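Galactose-binding lectin (Arachis hypogaea, PDB 6VAW) binds carbohydrates with specificity for D-galactose, as a calcium- and manganese-containing legume lectin that assembles into a homotetramer. Local coordinates at the interface of chains A and B. Numbering follows the deposited sequence. Chains: chain A/B, Galactose-binding lectin.

The interface of chains A and B. Residues chain A 167-171, 173; chain B 149, 173, 175, 187-189.
A:Asp168 and B:Thr187 meet in a two-fold symmetric interface between identical subunits, one of the contacts that join copies of this legume lectin in its homotetramer. The patch, repeated with the chains exchanged, illustrates how a small polar contact can be organised around one carboxylate. The two side chains slide past each other in opposite directions, and the hydroxyl OG1 of B:Thr187 donates a hydrogen bond of 2.7 Å to OD1 of A:Asp168, on the anti side and 17° out of the carboxylate plane. CG of A:Asp168 is anti to the backbone N (chi1 176°), which carries the carboxylate towards chain B.

The second oxygen is held from within its own chain. A:Thr171 OG1 donates a hydrogen bond of 2.7 Å to the anti lone pair of A:Asp168 OD2, while the backbone N of A:Thr171 comes from above the carboxylate plane; these two bonds should hold the group in its rotation. A water 2.7 Å from A:Asp168 OD2 also contacts the backbone N of B:Ala189 and NZ of B:Lys149, bridging the chains. NZ of B:Lys149, ending a chain bent at chi3 (-101°), donates to B:Ala189 O at 3.0 Å, nearly in line with the carbonyl. It stays 4.9 Å from A:Asp168 OD2, too far for a salt bridge, though a positive charge on B:Lys149 NZ may still stabilise the carboxylate.

Apolar contact is modest. The methyl CB of B:Ala189 packs 3.9 Å from CG of A:Asp168, and the CG2 methyls of A:Thr173 and B:Thr173 approach tip to tip at 4.0 Å. Nearby, a second water links A:Thr173 O to the hydroxyl of B:Ser175.

Within the legume-lectin beta-sandwich (jelly roll), chain A contributes the end of strand 159-168, the following turn and the start of strand 173-179; chain B contributes strands 149-152, 173-179 and 185-191.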
loop_
_atom_site.group_PDB
_atom_site.type_symbol
_atom_site.label_atom_id
_atom_site.label_comp_id
_atom_site.label_asym_id
_atom_site.label_seq_id
_atom_site.Cartn_x
_atom_site.Cartn_y
_atom_site.Cartn_z
ATOM N N TYR A 167 8.045 -10.650 12.927
ATOM C CA TYR A 167 7.758 -10.918 14.337
ATOM C C TYR A 167 6.337 -11.455 14.422
ATOM O O TYR A 167 5.388 -10.771 14.025
ATOM C CB TYR A 167 7.980 -9.708 15.252
ATOM C CG TYR A 167 7.736 -10.039 16.708
ATOM C CD1 TYR A 167 8.624 -10.849 17.418
ATOM C CD2 TYR A 167 6.558 -9.655 17.342
ATOM C CE1 TYR A 167 8.372 -11.215 18.741
ATOM C CE2 TYR A 167 6.298 -10.009 18.664
ATOM C CZ TYR A 167 7.213 -10.782 19.366
ATOM O OH TYR A 167 6.994 -11.109 20.685
ATOM N N ASP A 168 6.198 -12.716 14.828
ATOM C CA ASP A 168 4.893 -13.359 14.988
ATOM C C ASP A 168 4.470 -13.247 16.465
ATOM O O ASP A 168 5.030 -13.943 17.309
ATOM C CB ASP A 168 4.943 -14.830 14.551
ATOM C CG ASP A 168 3.611 -15.518 14.805
ATOM O OD1 ASP A 168 2.606 -15.134 14.166
ATOM O OD2 ASP A 168 3.558 -16.379 15.671
ATOM N N SER A 169 3.499 -12.397 16.778
ATOM C CA SER A 169 3.113 -12.156 18.181
ATOM C C SER A 169 2.629 -13.410 18.940
ATOM O O SER A 169 3.053 -13.573 20.083
ATOM C CB SER A 169 2.068 -11.049 18.291
ATOM O OG SER A 169 0.840 -11.394 17.675
ATOM N N SER A 170 1.824 -14.312 18.308
ATOM C CA SER A 170 1.291 -15.531 18.960
ATOM C C SER A 170 2.407 -16.469 19.505
ATOM O O SER A 170 2.321 -16.924 20.658
ATOM C CB SER A 170 0.386 -16.302 18.003
ATOM O OG SER A 170 -0.169 -17.448 18.625
ATOM N N THR A 171 3.446 -16.724 18.713
ATOM C CA THR A 171 4.574 -17.594 19.117
ATOM C C THR A 171 5.729 -16.790 19.729
ATOM O O THR A 171 6.684 -17.387 20.242
ATOM C CB THR A 171 5.128 -18.415 17.939
ATOM O OG1 THR A 171 5.615 -17.507 16.960
ATOM C CG2 THR A 171 4.129 -19.381 17.377
ATOM N N THR A 173 7.941 -15.237 18.139
ATOM C CA THR A 173 9.145 -15.543 17.360
ATOM C C THR A 173 9.560 -14.376 16.496
ATOM O O THR A 173 8.748 -13.847 15.745
ATOM C CB THR A 173 8.931 -16.811 16.484
ATOM O OG1 THR A 173 8.588 -17.912 17.335
ATOM C CG2 THR A 173 10.174 -17.169 15.660
ATOM N N LYS B 149 -1.815 -25.607 12.785
ATOM C CA LYS B 149 -2.174 -24.311 13.342
ATOM C C LYS B 149 -2.825 -23.438 12.278
ATOM O O LYS B 149 -2.476 -23.558 11.112
ATOM C CB LYS B 149 -0.914 -23.616 13.854
ATOM C CG LYS B 149 -1.156 -22.576 14.951
ATOM C CD LYS B 149 0.064 -21.694 15.082
ATOM C CE LYS B 149 0.946 -22.034 16.216
ATOM N NZ LYS B 149 1.672 -20.838 16.675
ATOM N N THR B 173 11.759 -23.403 12.533
ATOM C CA THR B 173 10.575 -22.537 12.524
ATOM C C THR B 173 10.227 -22.065 11.140
ATOM O O THR B 173 11.075 -21.499 10.470
ATOM C CB THR B 173 10.771 -21.307 13.435
ATOM O OG1 THR B 173 11.037 -21.772 14.766
ATOM C CG2 THR B 173 9.552 -20.372 13.419
ATOM N N SER B 175 7.937 -19.347 9.428
ATOM C CA SER B 175 7.251 -18.073 9.726
ATOM C C SER B 175 6.640 -17.508 8.439
ATOM O O SER B 175 7.295 -17.499 7.388
ATOM C CB SER B 175 8.210 -17.067 10.350
ATOM O OG SER B 175 8.737 -17.522 11.581
ATOM N N THR B 187 0.167 -12.770 10.570
ATOM C CA THR B 187 1.337 -13.651 10.699
ATOM C C THR B 187 0.939 -14.964 11.341
ATOM O O THR B 187 -0.027 -15.025 12.116
ATOM C CB THR B 187 2.505 -13.017 11.490
ATOM O OG1 THR B 187 2.125 -12.847 12.858
ATOM C CG2 THR B 187 3.005 -11.714 10.892
ATOM N N ILE B 188 1.744 -15.992 11.077
ATOM C CA ILE B 188 1.572 -17.314 11.674
ATOM C C ILE B 188 2.938 -17.971 11.614
ATOM O O ILE B 188 3.623 -17.842 10.607
ATOM C CB ILE B 188 0.437 -18.175 11.000
ATOM C CG1 ILE B 188 0.137 -19.457 11.842
ATOM C CG2 ILE B 188 0.684 -18.493 9.493
ATOM C CD1 ILE B 188 -1.028 -20.273 11.372
ATOM N N ALA B 189 3.323 -18.665 12.691
ATOM C CA ALA B 189 4.590 -19.365 12.752
ATOM C C ALA B 189 4.421 -20.680 13.505
ATOM O O ALA B 189 3.588 -20.787 14.412
ATOM C CB ALA B 189 5.647 -18.503 13.393
HETATM O O HOH W 1 1.498 -18.076 15.013
HETATM O O HOH W 2 8.408 -15.238 13.137
#